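Putative secreted glycosylhydrolase (PDB 3IMM) is probably a secreted hydrolase that acts on glycosides, assigned to the 3-keto-disaccharide hydrolase family. Local coordinates at residues I82-D87 / E99-I104; D113-K118 / V136-K141. All blocks are in the same frame, centred on the assembly; numbering follows the deposited sequence.

Contact 1 of 2, residues I82-D87 / E99-I104; sequences IQIADD and EKCGAI. With NA (sodium ion), chain D.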
# COMPACT_ATOMS: atom_id res chain seq x y z
N ILE A 82 0.51 0.87 3.02
CA ILE A 82 0.38 -0.55 3.24
C ILE A 82 1.50 -1.22 2.46
O ILE A 82 1.54 -1.16 1.24
CB ILE A 82 -0.98 -1.12 2.80
CG1 ILE A 82 -2.14 -0.48 3.58
CG2 ILE A 82 -0.96 -2.66 3.10
CD1 ILE A 82 -2.51 0.96 3.23
N GLN A 83 2.43 -1.81 3.20
CA GLN A 83 3.59 -2.46 2.61
C GLN A 83 3.22 -3.67 1.75
O GLN A 83 2.43 -4.52 2.15
CB GLN A 83 4.49 -2.95 3.75
CG GLN A 83 5.78 -3.60 3.33
CD GLN A 83 6.82 -2.64 2.84
OE1 GLN A 83 6.52 -1.50 2.52
NE2 GLN A 83 8.06 -3.09 2.81
N ILE A 84 3.88 -3.77 0.60
CA ILE A 84 3.86 -4.98 -0.21
C ILE A 84 5.29 -5.40 -0.37
O ILE A 84 6.12 -4.61 -0.78
CB ILE A 84 3.24 -4.78 -1.62
CG1 ILE A 84 1.78 -4.48 -1.53
CG2 ILE A 84 3.41 -6.04 -2.46
CD1 ILE A 84 1.16 -4.11 -2.85
N ALA A 85 5.59 -6.64 -0.01
CA ALA A 85 6.96 -7.09 0.00
C ALA A 85 7.04 -8.58 -0.20
O ALA A 85 6.17 -9.33 0.22
CB ALA A 85 7.67 -6.67 1.33
N ASP A 86 8.13 -8.99 -0.82
CA ASP A 86 8.53 -10.40 -0.86
C ASP A 86 9.14 -10.85 0.45
O ASP A 86 10.34 -10.80 0.63
CB ASP A 86 9.55 -10.64 -1.99
CG ASP A 86 10.05 -12.07 -2.00
OD1 ASP A 86 9.31 -12.96 -1.51
OD2 ASP A 86 11.17 -12.31 -2.51
N ASP A 87 8.31 -11.32 1.37
CA ASP A 87 8.78 -11.79 2.66
C ASP A 87 9.74 -13.01 2.57
O ASP A 87 10.33 -13.40 3.57
CB ASP A 87 7.56 -12.19 3.54
CG ASP A 87 6.77 -11.00 4.02
OD1 ASP A 87 7.12 -9.88 3.68
OD2 ASP A 87 5.78 -11.18 4.74
N GLU A 99 8.18 -3.87 7.78
CA GLU A 99 8.65 -4.05 6.41
C GLU A 99 8.04 -5.29 5.75
O GLU A 99 8.24 -5.49 4.56
CB GLU A 99 10.16 -4.16 6.35
CG GLU A 99 10.86 -2.97 6.94
CD GLU A 99 12.37 -3.07 6.85
OE1 GLU A 99 12.93 -4.16 7.13
OE2 GLU A 99 12.98 -2.04 6.49
N LYS A 100 7.26 -6.06 6.48
CA LYS A 100 6.66 -7.27 5.95
C LYS A 100 5.40 -6.99 5.16
O LYS A 100 4.77 -5.95 5.32
CB LYS A 100 6.29 -8.22 7.11
CG LYS A 100 7.44 -8.59 8.01
CD LYS A 100 8.65 -9.08 7.24
CE LYS A 100 9.75 -9.54 8.20
NZ LYS A 100 11.01 -9.69 7.49
N CYS A 101 5.02 -7.96 4.33
CA CYS A 101 3.87 -7.76 3.44
C CYS A 101 2.58 -7.62 4.24
O CYS A 101 2.32 -8.44 5.12
CB CYS A 101 3.78 -8.91 2.45
SG CYS A 101 2.72 -8.55 1.09
N GLY A 102 1.82 -6.55 3.96
CA GLY A 102 0.58 -6.24 4.66
C GLY A 102 0.79 -5.43 5.93
O GLY A 102 -0.15 -5.09 6.58
N ALA A 103 2.04 -5.09 6.26
CA ALA A 103 2.27 -4.16 7.33
C ALA A 103 1.85 -2.75 6.93
O ALA A 103 1.72 -2.43 5.76
CB ALA A 103 3.72 -4.17 7.72
N ILE A 104 1.69 -1.90 7.95
CA ILE A 104 1.63 -0.45 7.75
C ILE A 104 3.05 0.04 7.87
O ILE A 104 3.68 0.04 8.97
CB ILE A 104 0.68 0.27 8.74
CG1 ILE A 104 -0.66 -0.44 8.81
CG2 ILE A 104 0.46 1.77 8.34
CD1 ILE A 104 -1.37 -0.45 7.44
NA NA D . 7.19 -0.24 0.58
O HOH W 1 10.37 -12.71 6.08

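Contact 2 of 2, residues D113-K118 / V136-K141; sequences DKVVKK and VILNGK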
# COMPACT_ATOMS: atom_id res chain seq x y z
N ASP A 113 4.08 -13.39 9.08
CA ASP A 113 4.69 -13.10 7.78
C ASP A 113 4.68 -14.38 6.97
O ASP A 113 4.24 -15.45 7.44
CB ASP A 113 6.11 -12.45 7.87
CG ASP A 113 7.21 -13.46 8.27
OD1 ASP A 113 6.90 -14.44 9.02
OD2 ASP A 113 8.39 -13.24 7.85
N LYS A 114 5.16 -14.23 5.73
CA LYS A 114 5.11 -15.25 4.72
C LYS A 114 3.67 -15.76 4.54
O LYS A 114 3.44 -16.91 4.18
CB LYS A 114 6.11 -16.34 5.05
CG LYS A 114 7.54 -15.86 5.13
CD LYS A 114 8.48 -17.07 5.31
CE LYS A 114 9.92 -16.62 5.44
NZ LYS A 114 10.85 -17.73 5.08
N VAL A 115 2.71 -14.87 4.75
CA VAL A 115 1.36 -15.05 4.17
C VAL A 115 1.39 -14.74 2.65
O VAL A 115 0.63 -15.29 1.87
CB VAL A 115 0.35 -14.19 4.91
CG1 VAL A 115 -1.05 -14.30 4.29
CG2 VAL A 115 0.36 -14.61 6.43
N VAL A 116 2.27 -13.84 2.24
CA VAL A 116 2.46 -13.54 0.84
C VAL A 116 3.02 -14.80 0.20
O VAL A 116 3.77 -15.55 0.81
CB VAL A 116 3.42 -12.33 0.62
CG1 VAL A 116 4.83 -12.64 1.10
CG2 VAL A 116 3.45 -11.90 -0.86
N LYS A 117 2.60 -15.05 -1.03
CA LYS A 117 3.08 -16.22 -1.76
C LYS A 117 4.46 -15.92 -2.30
O LYS A 117 4.97 -14.79 -2.17
CB LYS A 117 2.08 -16.59 -2.85
CG LYS A 117 0.82 -17.13 -2.23
CD LYS A 117 -0.26 -17.26 -3.23
CE LYS A 117 -1.51 -17.88 -2.61
NZ LYS A 117 -2.63 -17.82 -3.63
N LYS A 118 5.09 -16.93 -2.88
CA LYS A 118 6.45 -16.79 -3.43
C LYS A 118 6.42 -16.01 -4.73
O LYS A 118 5.39 -15.93 -5.35
CB LYS A 118 7.06 -18.18 -3.63
CG LYS A 118 7.42 -18.83 -2.29
CD LYS A 118 8.30 -20.03 -2.49
CE LYS A 118 8.63 -20.69 -1.15
NZ LYS A 118 8.91 -22.16 -1.35
N VAL A 136 -5.92 -4.90 7.00
CA VAL A 136 -5.35 -5.51 5.81
C VAL A 136 -5.64 -7.01 5.86
O VAL A 136 -5.30 -7.71 6.81
CB VAL A 136 -3.86 -5.23 5.66
CG1 VAL A 136 -3.34 -5.84 4.39
CG2 VAL A 136 -3.58 -3.73 5.70
N ILE A 137 -6.24 -7.49 4.78
CA ILE A 137 -6.52 -8.88 4.63
C ILE A 137 -5.69 -9.33 3.45
O ILE A 137 -5.87 -8.81 2.36
CB ILE A 137 -8.02 -9.10 4.38
CG1 ILE A 137 -8.85 -8.46 5.51
CG2 ILE A 137 -8.30 -10.62 4.25
CD1 ILE A 137 -10.10 -7.85 5.09
N LEU A 138 -4.79 -10.28 3.66
CA LEU A 138 -3.85 -10.74 2.61
C LEU A 138 -4.08 -12.25 2.40
O LEU A 138 -4.03 -13.01 3.34
CB LEU A 138 -2.42 -10.45 3.06
CG LEU A 138 -1.26 -10.92 2.17
CD1 LEU A 138 -1.42 -10.34 0.77
CD2 LEU A 138 0.08 -10.54 2.78
N ASN A 139 -4.39 -12.66 1.17
CA ASN A 139 -4.66 -14.05 0.87
C ASN A 139 -5.67 -14.70 1.84
O ASN A 139 -5.53 -15.84 2.26
CB ASN A 139 -3.33 -14.82 0.77
CG ASN A 139 -2.47 -14.30 -0.36
OD1 ASN A 139 -3.02 -13.85 -1.39
ND2 ASN A 139 -1.16 -14.25 -0.15
N GLY A 140 -6.70 -13.92 2.18
CA GLY A 140 -7.75 -14.36 3.04
C GLY A 140 -7.42 -14.35 4.52
O GLY A 140 -8.21 -14.80 5.30
N LYS A 141 -6.27 -13.82 4.91
CA LYS A 141 -5.85 -13.76 6.33
C LYS A 141 -5.85 -12.33 6.81
O LYS A 141 -5.22 -11.45 6.19
CB LYS A 141 -4.46 -14.30 6.51
CG LYS A 141 -4.21 -15.71 6.02
CD LYS A 141 -4.71 -16.75 6.98
CE LYS A 141 -4.43 -18.17 6.52
NZ LYS A 141 -5.42 -19.21 7.03

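Contact 1 of 2, residues I82-D87 / E99-I104
Gln83 N donates to Ala103 O at 2.7 Å, and Gly102 N donates to Gln83 O at 2.8 Å. These two bonds join the backbones. The contact lays a loop, with a type II beta turn from Lys100 to Ala103, against strand 80-85. This is an outermost strand of one antiparallel sheet in a concanavalin-like fold. Gly102 sits at the turn position where positive phi favours glycine.

Asp87 OD1 accepts the backbone N-H of Cys101 at 2.9 Å through its syn lone pair. The N-H also leans weakly toward OD2, so the carboxylate straddles it. OD2 probably also accepts from the backbone N of Lys114. A leucine in place of Asp87 would probably leave the Cys101 N-H without its acceptor and let this end of the loop drift from the strand.

Cys101 SG is anti to its backbone N (chi1 -165°), which carries the sulfur to the strand backbone. There it takes a weak hydrogen bond from Ala85 N at 3.6 Å. Beyond the turn, Ile82 and Ile104 lie side by side, with CG1 of Ile82 3.9 Å from CD1 of Ile104.

The Gln83 amide works at both ends. NE2 donates to Glu99 O at 3.0 Å, from above that carbonyl plane. The chain bends at chi2 (75°), which brings CD toward the metal. OE1 binds the sodium ion at 2.4 Å, alongside Asn62, Ser63 and Glu81.

Contact 2 of 2, residues D113-K118 / V136-K141
Val115 and Asn139 form the polar part of this contact. Asn139 ND2 donates to the backbone O of Val115 at 2.9 Å, with an N-H...O angle of 157°. The acceptor lies in the plane of the Asn139 amide. The donor stands above the carbonyl plane of Val115, 36° out of it. The same amide has partners on strand 122-130: ND2 also bonds Asn123 OD1, and OD1 accepts from His124 N.

Asn139 belongs to a type I' beta turn from Leu138 to Lys141. This tight hairpin joins strands 133-138 and 141-147 of the six-stranded antiparallel sheet. Segment 113-118 is part of the long loop that precedes strand 122-130.

The apolar part rests mainly on Val115 CG1, which is anti to the backbone N (chi1 177°). It sits 4.0 Å from Leu138 CG. On the Lys141 side it meets the aliphatic CG at 3.9 Å, while the rest of that lysine leads away. Val116 CB lies 4.4 Å from Leu138 CD2.

Other van der Waals contacts involve polar atoms. Val115 CG1 rests 3.4 Å from Leu138 O. Leu138 CD2 reaches the backbone N of Val116 at 4.0 Å. At the outer margin, Lys117 CG passes obliquely by Asn139 ND2 at 4.1 Å.

One side-chain amide therefore ties a loop carbonyl to the neighbouring strand. Its OD1 and ND2 bonds should hold the amide against flipping. The carbon-to-carbon contacts beside it are nonpolar, and neither lysine brings its ammonium group into them.

How the contacts relate
From the N terminus, the chain first runs along strand 80-85 and on to Asp87. Contact 1 closes the loop that returns at 99-104. The chain then continues to 113-118, passes through strands 122-130 and 133-138, and turns back at 136-141. There contact 2 closes a second, larger loop. The two loops follow in series and neither nests nor crosses. They meet through the 82-87 and 113-118 segments, where Val116 CG1 packs on Asp87 CB and Ala85 O. Together the contacts join the edge strand of the five-stranded sheet, through the intervening loop, to the hairpin of the six-stranded sheet.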